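Local coordinates for protein (S)-imine reductase (Streptomyces sp. GF3546, PDB 4OQY) that probably reduces imines to (S)-amines, using NADPH bound by a Rossmann-type domain as the reductant, at residues B[7-12]-B[54-59]; B[61-66]-B[85-90]; B[131-136]-B[151-156]; B[137-142]-B[155-160]; B[233-238]-B[267-272]. All coordinates share one frame; numbering follows the deposited sequence.

How the contacts relate
Contacts 1 to 4 lie in the NADPH-binding Rossmann-type domain and reach one sheet, whereas contact 5 joins two helices of the C-terminal domain, its centre about 39 Å or more from the others. Contacts 1 and 2 are buried: a strand against a helix in the first, two parallel strands in the second, linked where Lys-87 NZ reaches Leu-57 O. Contacts 3 and 4 are partly buried, share Ala-155 and Asp-156, and build the same strand-helix-strand unit at one end of the sheet. The chemistry shifts with place, from aliphatic pairs, with one threonine hydroxyl in contact 1, to hydroxyls and waters in contact 3 and aromatic rings in contact 4. Contact 5, also partly buried, has no hydrogen bond between its segments.

Contact 1 of 5, residues B[7-12]-B[54-59]; sequences TVIGLG and EDALSA
In the Rossmann-type domain, strand 6-9, which leads into the glycine-rich turn holding the NADPH-binding residues Leu-11 and Gly-12, rests through Thr-7 and Ile-9 on Ala-56 and Leu-57 of helix 53-58. The short axes run 8.5 Å apart at 145°, so strand and helix point in roughly opposite directions. Thr-7 is the polar part. Its OG1 lies 2.8 Å from Ala-56 O and is also within hydrogen-bonding reach of Asn-60 OD1, a single proton facing two acceptors. With OG1 anti to the carbonyl carbon (chi1 -71°), the other branch, CG2, is left to pack 3.9 Å from Ala-56 CB. A valine here removes the hydroxyl and would probably leave Ala-56 O and Asn-60 OD1 without the donor they share. Further along, Ile-9 reaches out with its CD1 to meet Leu-57 CD2 at 4.1 Å, the two side chains crossing at about a right angle, and its CG1 lies 4.5 Å from Ala-56 CB. On one flank Thr-7, Ile-9 and Leu-57 all touch Ile-63 of strand 62-65; on the strand 29-32 side, Ala-56 meets Trp-32 and Ala-59 meets Thr-30.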
# COMPACT_ATOMS: atom_id res chain seq x y z
N THR B 7 -32.83 -13.13 -10.03
CA THR B 7 -33.05 -11.81 -10.55
C THR B 7 -31.81 -10.98 -10.23
O THR B 7 -31.24 -11.09 -9.14
CB THR B 7 -34.31 -11.18 -9.92
OG1 THR B 7 -35.48 -11.84 -10.44
CG2 THR B 7 -34.41 -9.69 -10.23
N VAL B 8 -31.40 -10.16 -11.20
CA VAL B 8 -30.34 -9.20 -11.01
C VAL B 8 -30.92 -7.81 -11.34
O VAL B 8 -31.41 -7.56 -12.45
CB VAL B 8 -29.09 -9.49 -11.87
CG1 VAL B 8 -28.03 -8.41 -11.66
CG2 VAL B 8 -28.52 -10.87 -11.54
N ILE B 9 -30.84 -6.92 -10.37
CA ILE B 9 -31.23 -5.50 -10.52
C ILE B 9 -29.98 -4.61 -10.50
O ILE B 9 -29.20 -4.66 -9.55
CB ILE B 9 -32.20 -5.11 -9.39
CG1 ILE B 9 -33.54 -5.84 -9.57
CG2 ILE B 9 -32.44 -3.59 -9.34
CD1 ILE B 9 -34.49 -5.63 -8.39
N GLY B 10 -29.81 -3.76 -11.52
CA GLY B 10 -28.58 -2.98 -11.64
C GLY B 10 -27.70 -3.64 -12.70
O GLY B 10 -27.13 -4.69 -12.45
N LEU B 11 -27.60 -2.99 -13.85
CA LEU B 11 -26.86 -3.49 -14.98
C LEU B 11 -25.76 -2.53 -15.42
O LEU B 11 -25.50 -2.38 -16.63
CB LEU B 11 -27.81 -3.75 -16.15
CG LEU B 11 -28.96 -4.70 -15.86
CD1 LEU B 11 -29.86 -4.82 -17.07
CD2 LEU B 11 -28.44 -6.07 -15.43
N GLY B 12 -25.11 -1.91 -14.45
CA GLY B 12 -23.79 -1.37 -14.68
C GLY B 12 -22.80 -2.49 -14.94
O GLY B 12 -23.17 -3.67 -15.06
N GLU B 54 -41.33 -4.42 -9.93
CA GLU B 54 -42.25 -5.40 -9.35
C GLU B 54 -42.12 -6.78 -10.02
O GLU B 54 -42.07 -7.82 -9.35
CB GLU B 54 -43.70 -4.93 -9.51
CG GLU B 54 -44.10 -3.78 -8.60
CD GLU B 54 -43.90 -2.40 -9.22
OE1 GLU B 54 -43.15 -2.26 -10.21
OE2 GLU B 54 -44.50 -1.43 -8.70
N ASP B 55 -42.13 -6.77 -11.34
CA ASP B 55 -42.06 -8.03 -12.12
C ASP B 55 -40.72 -8.74 -11.94
O ASP B 55 -40.66 -9.99 -11.88
CB ASP B 55 -42.34 -7.75 -13.61
CG ASP B 55 -43.78 -7.34 -13.85
OD1 ASP B 55 -44.68 -8.01 -13.31
OD2 ASP B 55 -44.05 -6.32 -14.55
N ALA B 56 -39.65 -7.96 -11.82
CA ALA B 56 -38.32 -8.50 -11.49
C ALA B 56 -38.33 -9.21 -10.13
O ALA B 56 -37.77 -10.29 -9.95
CB ALA B 56 -37.27 -7.39 -11.51
N LEU B 57 -38.97 -8.56 -9.15
CA LEU B 57 -39.02 -9.09 -7.81
C LEU B 57 -39.89 -10.29 -7.73
O LEU B 57 -39.52 -11.26 -7.07
CB LEU B 57 -39.56 -8.04 -6.83
CG LEU B 57 -38.64 -6.86 -6.60
CD1 LEU B 57 -39.34 -5.87 -5.69
CD2 LEU B 57 -37.33 -7.29 -5.99
N SER B 58 -41.02 -10.27 -8.41
CA SER B 58 -41.93 -11.41 -8.37
C SER B 58 -41.36 -12.63 -9.09
O SER B 58 -41.75 -13.77 -8.83
CB SER B 58 -43.27 -11.03 -8.97
OG SER B 58 -44.24 -12.02 -8.68
N ALA B 59 -40.43 -12.40 -10.01
CA ALA B 59 -39.92 -13.51 -10.82
C ALA B 59 -39.16 -14.57 -10.05
O ALA B 59 -39.10 -15.73 -10.49
CB ALA B 59 -39.04 -12.98 -11.94

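Contact 2 of 5, residues B[61-66]-B[85-90]; sequences ELIVLS and SGKVIA
Leu-65 and Ile-89 make the closest side-chain contact between the parallel strands 62-65 and 88-91, with Leu-65 CD1 3.6 Å from Ile-89 CG2. Ile-89 has CG1 beside the backbone N (chi1 -59°), which leaves CG2 anti to that N and turned to the leucine tip. On the face carrying Leu-62, Val-64, Val-88 and Ala-90, Leu-62 CD1 lies 3.9 Å from Val-88 CG1 and 4.3 Å from Ala-90 CB, one methyl serving two residues of the neighbouring strand. Between the faces runs a parallel ladder: Val-88 N to Glu-61 O (2.9 Å), Ile-63 N to Val-88 O (2.9 Å), Ala-90 N to Ile-63 O (2.8 Å) and Leu-65 N to Ala-90 O (3.0 Å). Most are nearly straight, but the bond from Ala-90 N bends to 153° at the hydrogen. The packing thins toward the start of the strands. There the exposed Glu-61 stretches its extended chain past Gly-86, with CG 3.6 Å from Gly-86 O, and touches His-145 of helix 139-149. Lys-87 bends at chi2 and chi3 and sends NZ away from this pairing, to hydrogen bonds with Leu-57 O and Asn-60 O. The chemistry therefore divides in two: aliphatic contacts and backbone bonds hold the interior, while at the outer end an ammonium group at the carbonyl end of helix 53-58 would probably be favoured by the helix dipole.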
# COMPACT_ATOMS: atom_id res chain seq x y z
N GLU B 61 -37.15 -15.81 -5.96
CA GLU B 61 -36.91 -15.64 -4.53
C GLU B 61 -35.62 -14.84 -4.31
O GLU B 61 -35.58 -13.93 -3.46
CB GLU B 61 -36.83 -17.00 -3.82
CG GLU B 61 -36.66 -16.87 -2.31
CD GLU B 61 -36.56 -18.20 -1.60
OE1 GLU B 61 -36.23 -19.21 -2.24
OE2 GLU B 61 -36.79 -18.23 -0.38
N LEU B 62 -34.58 -15.19 -5.06
CA LEU B 62 -33.26 -14.59 -4.89
C LEU B 62 -33.05 -13.39 -5.79
O LEU B 62 -33.03 -13.51 -7.02
CB LEU B 62 -32.15 -15.58 -5.16
CG LEU B 62 -30.75 -15.06 -4.84
CD1 LEU B 62 -30.59 -14.86 -3.35
CD2 LEU B 62 -29.70 -16.03 -5.34
N ILE B 63 -32.90 -12.23 -5.14
CA ILE B 63 -32.76 -10.95 -5.79
C ILE B 63 -31.38 -10.41 -5.47
O ILE B 63 -31.07 -10.06 -4.33
CB ILE B 63 -33.80 -9.93 -5.22
CG1 ILE B 63 -35.21 -10.55 -5.21
CG2 ILE B 63 -33.74 -8.63 -5.99
CD1 ILE B 63 -35.78 -10.97 -6.55
N VAL B 64 -30.55 -10.32 -6.50
CA VAL B 64 -29.20 -9.80 -6.39
C VAL B 64 -29.18 -8.36 -6.84
O VAL B 64 -29.58 -8.03 -7.97
CB VAL B 64 -28.25 -10.56 -7.32
CG1 VAL B 64 -26.85 -9.95 -7.27
CG2 VAL B 64 -28.23 -12.03 -6.93
N LEU B 65 -28.68 -7.50 -5.97
CA LEU B 65 -28.60 -6.08 -6.24
C LEU B 65 -27.15 -5.70 -6.44
O LEU B 65 -26.29 -5.99 -5.60
CB LEU B 65 -29.14 -5.25 -5.06
CG LEU B 65 -30.52 -5.55 -4.49
CD1 LEU B 65 -30.78 -4.59 -3.34
CD2 LEU B 65 -31.65 -5.45 -5.49
N SER B 66 -26.91 -5.03 -7.55
CA SER B 66 -25.60 -4.50 -7.87
C SER B 66 -25.76 -3.04 -8.23
O SER B 66 -25.85 -2.69 -9.41
CB SER B 66 -25.00 -5.25 -9.05
OG SER B 66 -23.65 -4.89 -9.18
N SER B 85 -42.13 -9.47 0.05
CA SER B 85 -42.49 -10.56 0.94
C SER B 85 -41.92 -11.88 0.44
O SER B 85 -42.11 -12.22 -0.72
CB SER B 85 -44.00 -10.65 1.02
OG SER B 85 -44.37 -11.86 1.63
N GLY B 86 -41.19 -12.59 1.31
CA GLY B 86 -40.62 -13.89 0.97
C GLY B 86 -39.39 -13.83 0.09
O GLY B 86 -38.90 -14.87 -0.35
N LYS B 87 -38.85 -12.63 -0.15
CA LYS B 87 -37.63 -12.51 -0.96
C LYS B 87 -36.37 -12.57 -0.10
O LYS B 87 -36.38 -12.28 1.10
CB LYS B 87 -37.62 -11.20 -1.76
CG LYS B 87 -38.84 -10.97 -2.64
CD LYS B 87 -38.99 -12.02 -3.74
CE LYS B 87 -40.45 -12.26 -4.05
NZ LYS B 87 -40.64 -13.02 -5.29
N VAL B 88 -35.29 -12.95 -0.77
CA VAL B 88 -33.96 -12.92 -0.20
C VAL B 88 -33.18 -11.92 -1.02
O VAL B 88 -32.95 -12.12 -2.21
CB VAL B 88 -33.27 -14.29 -0.25
CG1 VAL B 88 -31.84 -14.20 0.25
CG2 VAL B 88 -34.06 -15.31 0.57
N ILE B 89 -32.81 -10.82 -0.39
CA ILE B 89 -32.02 -9.80 -1.06
C ILE B 89 -30.55 -10.02 -0.80
O ILE B 89 -30.09 -9.92 0.34
CB ILE B 89 -32.42 -8.42 -0.55
CG1 ILE B 89 -33.91 -8.20 -0.81
CG2 ILE B 89 -31.60 -7.35 -1.26
CD1 ILE B 89 -34.47 -7.05 -0.02
N ALA B 90 -29.81 -10.35 -1.84
CA ALA B 90 -28.36 -10.45 -1.78
C ALA B 90 -27.84 -9.10 -2.26
O ALA B 90 -27.71 -8.86 -3.46
CB ALA B 90 -27.87 -11.59 -2.66

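Contact 3 of 5, residues B[131-136]-B[151-156]; sequences SSTYYS and VLTNAD
Thr-133 and Thr-153 meet hydroxyl to hydroxyl, their side chains crossing at about a right angle, with Thr-133 OG1 donating to Thr-153 OG1 at 2.7 Å. Thr-153 holds OG1 between its backbone N and carbonyl carbon, the crowded position (chi1 66°), from where OG1 donates to Asn-154 O at 2.7 Å. It also accepts from a water that bonds to Tyr-135 OH, which gives this hydroxyl three partners. Asn-154 O is gripped in turn from opposite faces of its plane, by Thr-153 OG1 and by Thr-133 N. A valine in place of Thr-153 would probably leave the Thr-133 hydroxyl and the water without their acceptor and Asn-154 O short of one donor. Thr-133 also turns CG2 anti to its backbone N, 3.4 Å above one face of the Tyr-135 ring toward its rim, while Tyr-135 CE2 packs 3.7 Å from Ala-155 CB. On the other face of the sheet, Ser-132 OG, anti to its backbone N (chi1 -168°), accepts Asn-154 ND2 at 3.1 Å. A second water links Ser-132 OG to Asp-156 OD2, which it reaches at 2.7 Å as donor. The same OD2 bonds to Tyr-203 OH of the second subunit, and OD1 pairs with Arg-158. Along the backbone, the ladder includes Asp-156 N to Thr-133 O and Tyr-135 N to Asp-156 O, both 2.9 Å. Strands 132-136 and 154-157, parallel and joined through helix 139-149, form a beta-alpha-beta unit at one end of the Rossmann-type sheet.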
# COMPACT_ATOMS: atom_id res chain seq x y z
N SER B 131 -11.71 -15.58 -7.50
CA SER B 131 -12.55 -14.49 -7.03
C SER B 131 -13.34 -14.86 -5.80
O SER B 131 -13.78 -15.99 -5.65
CB SER B 131 -13.51 -14.08 -8.13
OG SER B 131 -12.70 -13.62 -9.16
N SER B 132 -13.55 -13.87 -4.92
CA SER B 132 -14.29 -14.11 -3.69
C SER B 132 -15.13 -12.89 -3.29
O SER B 132 -14.88 -11.78 -3.75
CB SER B 132 -13.32 -14.52 -2.58
OG SER B 132 -14.03 -15.02 -1.46
N THR B 133 -16.18 -13.17 -2.52
CA THR B 133 -17.10 -12.19 -1.99
C THR B 133 -17.32 -12.52 -0.52
O THR B 133 -17.58 -13.67 -0.15
CB THR B 133 -18.46 -12.22 -2.74
OG1 THR B 133 -18.26 -11.87 -4.12
CG2 THR B 133 -19.50 -11.25 -2.13
N TYR B 134 -17.21 -11.50 0.32
CA TYR B 134 -17.62 -11.60 1.74
C TYR B 134 -19.14 -11.63 1.86
O TYR B 134 -19.81 -10.81 1.23
CB TYR B 134 -17.13 -10.40 2.52
CG TYR B 134 -15.65 -10.14 2.43
CD1 TYR B 134 -14.75 -10.98 3.06
CD2 TYR B 134 -15.15 -9.03 1.77
CE1 TYR B 134 -13.40 -10.73 3.01
CE2 TYR B 134 -13.79 -8.80 1.68
CZ TYR B 134 -12.93 -9.65 2.32
OH TYR B 134 -11.59 -9.44 2.28
N TYR B 135 -19.67 -12.52 2.69
CA TYR B 135 -21.12 -12.57 2.94
C TYR B 135 -21.39 -12.54 4.43
O TYR B 135 -20.62 -13.10 5.21
CB TYR B 135 -21.76 -13.82 2.33
CG TYR B 135 -21.95 -13.70 0.85
CD1 TYR B 135 -22.98 -12.93 0.32
CD2 TYR B 135 -21.07 -14.34 -0.03
CE1 TYR B 135 -23.13 -12.81 -1.05
CE2 TYR B 135 -21.22 -14.20 -1.39
CZ TYR B 135 -22.25 -13.45 -1.90
OH TYR B 135 -22.37 -13.34 -3.27
N SER B 136 -22.45 -11.84 4.81
CA SER B 136 -22.93 -11.88 6.18
C SER B 136 -24.45 -11.73 6.21
O SER B 136 -25.06 -11.19 5.28
CB SER B 136 -22.22 -10.86 7.08
OG SER B 136 -22.52 -9.51 6.76
N VAL B 151 -21.71 -19.30 -7.94
CA VAL B 151 -21.49 -19.25 -9.37
C VAL B 151 -20.74 -17.94 -9.69
O VAL B 151 -19.91 -17.90 -10.57
CB VAL B 151 -22.82 -19.36 -10.14
CG1 VAL B 151 -22.59 -19.15 -11.62
CG2 VAL B 151 -23.46 -20.72 -9.91
N LEU B 152 -21.01 -16.88 -8.92
CA LEU B 152 -20.35 -15.61 -9.20
C LEU B 152 -18.89 -15.60 -8.74
O LEU B 152 -17.99 -15.12 -9.44
CB LEU B 152 -21.13 -14.46 -8.54
CG LEU B 152 -22.59 -14.31 -8.99
CD1 LEU B 152 -23.25 -13.14 -8.28
CD2 LEU B 152 -22.69 -14.11 -10.49
N THR B 153 -18.68 -16.06 -7.51
CA THR B 153 -17.39 -16.02 -6.85
C THR B 153 -17.44 -17.08 -5.76
O THR B 153 -18.52 -17.54 -5.40
CB THR B 153 -17.12 -14.64 -6.15
OG1 THR B 153 -18.02 -14.44 -5.05
CG2 THR B 153 -17.22 -13.42 -7.08
N ASN B 154 -16.31 -17.43 -5.18
CA ASN B 154 -16.34 -18.10 -3.88
C ASN B 154 -17.18 -17.21 -2.92
O ASN B 154 -17.18 -15.97 -3.04
CB ASN B 154 -14.90 -18.32 -3.37
CG ASN B 154 -14.82 -18.86 -1.92
OD1 ASN B 154 -14.69 -20.07 -1.72
ND2 ASN B 154 -14.89 -17.98 -0.92
N ALA B 155 -17.92 -17.85 -2.02
CA ALA B 155 -18.83 -17.17 -1.10
C ALA B 155 -18.31 -17.38 0.30
O ALA B 155 -18.34 -18.49 0.81
CB ALA B 155 -20.22 -17.75 -1.26
N ASP B 156 -17.76 -16.33 0.90
CA ASP B 156 -17.02 -16.49 2.12
C ASP B 156 -17.88 -15.91 3.23
O ASP B 156 -17.93 -14.70 3.38
CB ASP B 156 -15.67 -15.78 2.01
CG ASP B 156 -14.85 -15.86 3.28
OD1 ASP B 156 -15.26 -16.52 4.26
OD2 ASP B 156 -13.76 -15.26 3.32
O HOH W 1 -12.89 -14.33 0.96
O HOH W 2 -20.71 -14.82 -4.77

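Contact 4 of 5, residues B[137-142]-B[155-160]; sequences GPKDVF and ADYRGE
The Tyr-157 ring lies between Lys-139 and Gly-159: Lys-139 CD sits over one face, 3.7 Å from the centroid, and Gly-159 N is set above the opposite face toward the rim. At the ring edge, in plane, is Gly-137 O, to which Tyr-157 OH donates at 2.7 Å, with the hydroxyl oxygen almost in line with the C=O bond. That bond holds the tip of the side chain, while the groups on the two faces restrict turning of the ring. The Phe-142 ring takes Tyr-157 CB over a face, 3.9 Å from its centroid, and Ala-155 CB at its edge, 3.8 Å from Phe-142 CZ. The two rings are oblique, their planes at 38°. Phe-142 and Tyr-157 both place CG anti to the backbone N (chi1 174° and -179°), and their side chains run alongside each other, pointing opposite ways. Lys-139 NZ is too far for more than a weak attraction to the ring and forms a salt bridge with Asp-143. Glu-160 bends at chi2 so that OE2 accepts Lys-139 N at 3.0 Å, from above the carboxylate plane; a negative charge beside the first turn of the helix is probably favourable there. Gly-137 N bonds to Gly-159 O at 3.1 Å, and a CB on Gly-137 would clash with Pro-138 CD. The start of helix 139-149 is thus bound to the end of strand 154-157, closing the beta-alpha-beta crossover that begins at strand 132-136.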
# COMPACT_ATOMS: atom_id res chain seq x y z
N GLY B 137 -25.05 -12.20 7.29
CA GLY B 137 -26.50 -12.30 7.39
C GLY B 137 -26.92 -13.64 7.96
O GLY B 137 -26.08 -14.40 8.44
N PRO B 138 -28.21 -13.94 7.92
CA PRO B 138 -28.64 -15.19 8.54
C PRO B 138 -28.02 -16.44 7.90
O PRO B 138 -28.05 -16.61 6.67
CB PRO B 138 -30.16 -15.16 8.41
CG PRO B 138 -30.47 -14.08 7.41
CD PRO B 138 -29.35 -13.11 7.48
N LYS B 139 -27.49 -17.33 8.72
CA LYS B 139 -26.76 -18.45 8.20
C LYS B 139 -27.68 -19.39 7.42
O LYS B 139 -27.28 -19.88 6.37
CB LYS B 139 -26.00 -19.21 9.30
CG LYS B 139 -25.16 -20.41 8.83
CD LYS B 139 -24.22 -20.04 7.68
CE LYS B 139 -23.02 -20.94 7.40
NZ LYS B 139 -23.23 -22.35 7.84
N ASP B 140 -28.90 -19.63 7.90
CA ASP B 140 -29.80 -20.56 7.21
C ASP B 140 -30.14 -20.05 5.81
O ASP B 140 -30.15 -20.81 4.83
CB ASP B 140 -31.06 -20.87 8.04
CG ASP B 140 -31.90 -19.64 8.32
OD1 ASP B 140 -31.38 -18.51 8.32
OD2 ASP B 140 -33.12 -19.82 8.55
N VAL B 141 -30.33 -18.74 5.70
CA VAL B 141 -30.58 -18.11 4.42
C VAL B 141 -29.34 -18.21 3.52
O VAL B 141 -29.46 -18.51 2.34
CB VAL B 141 -30.97 -16.61 4.61
CG1 VAL B 141 -31.16 -15.93 3.26
CG2 VAL B 141 -32.22 -16.46 5.48
N PHE B 142 -28.16 -17.96 4.08
CA PHE B 142 -26.94 -18.08 3.30
C PHE B 142 -26.80 -19.50 2.76
O PHE B 142 -26.55 -19.66 1.58
CB PHE B 142 -25.69 -17.72 4.11
CG PHE B 142 -24.40 -17.97 3.38
CD1 PHE B 142 -23.93 -17.06 2.45
CD2 PHE B 142 -23.69 -19.16 3.58
CE1 PHE B 142 -22.75 -17.29 1.76
CE2 PHE B 142 -22.51 -19.40 2.89
CZ PHE B 142 -22.04 -18.47 1.98
N ALA B 155 -17.92 -17.85 -2.02
CA ALA B 155 -18.83 -17.17 -1.10
C ALA B 155 -18.31 -17.38 0.30
O ALA B 155 -18.34 -18.49 0.81
CB ALA B 155 -20.22 -17.75 -1.26
N ASP B 156 -17.76 -16.33 0.90
CA ASP B 156 -17.02 -16.49 2.12
C ASP B 156 -17.88 -15.91 3.23
O ASP B 156 -17.93 -14.70 3.38
CB ASP B 156 -15.67 -15.78 2.01
CG ASP B 156 -14.85 -15.86 3.28
OD1 ASP B 156 -15.26 -16.52 4.26
OD2 ASP B 156 -13.76 -15.26 3.32
N TYR B 157 -18.59 -16.78 3.95
CA TYR B 157 -19.51 -16.38 5.03
C TYR B 157 -18.73 -15.99 6.27
O TYR B 157 -17.89 -16.76 6.75
CB TYR B 157 -20.49 -17.51 5.38
CG TYR B 157 -21.49 -17.14 6.47
CD1 TYR B 157 -22.63 -16.40 6.18
CD2 TYR B 157 -21.31 -17.57 7.79
CE1 TYR B 157 -23.54 -16.06 7.16
CE2 TYR B 157 -22.23 -17.24 8.79
CZ TYR B 157 -23.35 -16.49 8.46
OH TYR B 157 -24.28 -16.15 9.42
N ARG B 158 -18.99 -14.78 6.77
CA ARG B 158 -18.20 -14.17 7.83
C ARG B 158 -18.94 -14.04 9.16
O ARG B 158 -18.31 -13.72 10.16
CB ARG B 158 -17.69 -12.78 7.41
CG ARG B 158 -16.83 -12.71 6.15
CD ARG B 158 -15.38 -13.10 6.40
NE ARG B 158 -15.18 -14.52 6.53
CZ ARG B 158 -14.48 -15.13 7.48
NH1 ARG B 158 -13.82 -14.47 8.43
NH2 ARG B 158 -14.42 -16.44 7.45
N GLY B 159 -20.25 -14.27 9.18
CA GLY B 159 -21.03 -14.22 10.43
C GLY B 159 -22.44 -13.71 10.27
O GLY B 159 -22.86 -13.37 9.18
N GLU B 160 -23.18 -13.63 11.37
CA GLU B 160 -24.61 -13.30 11.32
C GLU B 160 -24.89 -11.83 11.05
O GLU B 160 -25.79 -11.47 10.29
CB GLU B 160 -25.32 -13.75 12.60
CG GLU B 160 -25.69 -15.23 12.61
CD GLU B 160 -27.08 -15.51 12.05
OE1 GLU B 160 -27.93 -14.58 12.10
OE2 GLU B 160 -27.34 -16.65 11.59

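Contact 5 of 5, residues B[233-238]-B[267-272]; sequences RLAMGA and AGMEKG
Ala-238 N bonds to Leu-234 O at 2.8 Å, the shortest polar bond here, and it belongs to the first turns of helix 234-251; both residues face the end of helix 256-270, to which no hydrogen bond crosses. Leu-234, with CG anti to its backbone N (chi1 179°), extends CD2 onto the backbone opposite, 3.7 Å from Gly-268 C and close to Met-269 N. Gly-268 permits this approach: a CB at that position would clash with the leucine methyl. Met-269 comes the other way. Bent at chi2 and chi3, it brings CG 3.9 Å from Ala-238 CB, SD 3.9 Å from Ala-235 CA and CE 4.2 Å from Ala-235 CB, so the chain lies along two alanines one helical turn apart. Leu-234 and Met-269 lie side by side with their tips directed oppositely, Leu-234 CD2 being 4.0 Å from Met-269 SD. Just beyond, Gly-272, at positive phi, ends its helix in a Schellman motif, with Phe-273 N bonded to Gly-268 O and Gly-272 N to Met-269 O. Around the contact, Leu-234 also packs on Phe-273 and Leu-281, and Arg-233 NE makes a salt bridge with Glu-275. The backbones of Leu-234 and Ala-235 bond to Asn-276 and Ala-274. With no hydrogen bond between the segments, apolar side chains packed on each other and on backbone atoms make up the contact, which implies that fit rather than polar pairing sets how these helix ends meet.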
# COMPACT_ATOMS: atom_id res chain seq x y z
N ARG B 233 11.34 -1.85 16.13
CA ARG B 233 11.24 -0.74 17.09
C ARG B 233 10.52 0.43 16.43
O ARG B 233 10.95 0.94 15.39
CB ARG B 233 12.62 -0.25 17.57
CG ARG B 233 13.21 -1.06 18.72
CD ARG B 233 14.59 -0.57 19.19
NE ARG B 233 14.56 0.78 19.75
CZ ARG B 233 15.17 1.86 19.24
NH1 ARG B 233 15.89 1.81 18.12
NH2 ARG B 233 15.06 3.03 19.87
N LEU B 234 9.44 0.87 17.06
CA LEU B 234 8.69 2.02 16.57
C LEU B 234 9.57 3.25 16.29
O LEU B 234 9.36 3.94 15.29
CB LEU B 234 7.57 2.40 17.54
CG LEU B 234 6.76 3.62 17.10
CD1 LEU B 234 5.94 3.29 15.88
CD2 LEU B 234 5.85 4.09 18.21
N ALA B 235 10.53 3.52 17.17
CA ALA B 235 11.46 4.66 17.00
C ALA B 235 12.19 4.69 15.66
O ALA B 235 12.41 5.76 15.09
CB ALA B 235 12.47 4.67 18.13
N MET B 236 12.59 3.52 15.18
CA MET B 236 13.26 3.44 13.89
C MET B 236 12.30 3.79 12.76
O MET B 236 12.66 4.49 11.81
CB MET B 236 13.89 2.05 13.70
CG MET B 236 14.90 1.69 14.80
SD MET B 236 16.54 2.52 14.75
CE MET B 236 16.32 4.13 15.53
N GLY B 237 11.07 3.28 12.86
CA GLY B 237 10.03 3.62 11.92
C GLY B 237 9.74 5.11 11.91
O GLY B 237 9.64 5.72 10.85
N ALA B 238 9.61 5.70 13.09
CA ALA B 238 9.39 7.13 13.20
C ALA B 238 10.49 7.94 12.53
O ALA B 238 10.21 8.94 11.88
CB ALA B 238 9.25 7.54 14.67
N ALA B 267 2.06 10.13 17.42
CA ALA B 267 1.21 9.82 18.57
C ALA B 267 1.69 8.58 19.29
O ALA B 267 1.61 8.49 20.49
CB ALA B 267 -0.24 9.67 18.13
N GLY B 268 2.20 7.60 18.54
CA GLY B 268 2.77 6.42 19.18
C GLY B 268 3.98 6.73 20.02
O GLY B 268 4.10 6.26 21.16
N MET B 269 4.86 7.57 19.49
CA MET B 269 6.04 7.98 20.23
C MET B 269 5.64 8.72 21.50
O MET B 269 6.23 8.50 22.54
CB MET B 269 6.93 8.88 19.38
CG MET B 269 7.53 8.20 18.16
SD MET B 269 8.69 6.92 18.61
CE MET B 269 10.07 7.91 19.18
N GLU B 270 4.64 9.58 21.40
CA GLU B 270 4.20 10.39 22.57
C GLU B 270 3.49 9.55 23.62
O GLU B 270 3.44 9.94 24.78
CB GLU B 270 3.32 11.55 22.11
CG GLU B 270 4.08 12.54 21.22
CD GLU B 270 3.33 13.83 20.93
OE1 GLU B 270 2.07 13.84 20.92
OE2 GLU B 270 4.02 14.85 20.72
N LYS B 271 2.98 8.38 23.21
CA LYS B 271 2.36 7.45 24.16
C LYS B 271 3.35 6.47 24.77
O LYS B 271 2.95 5.54 25.42
CB LYS B 271 1.17 6.73 23.56
CG LYS B 271 0.01 7.64 23.22
CD LYS B 271 -0.72 8.06 24.47
CE LYS B 271 -2.08 8.66 24.20
NZ LYS B 271 -2.75 7.92 23.09
N GLY B 272 4.65 6.71 24.60
CA GLY B 272 5.65 5.89 25.27
C GLY B 272 5.97 4.58 24.54
O GLY B 272 6.59 3.69 25.11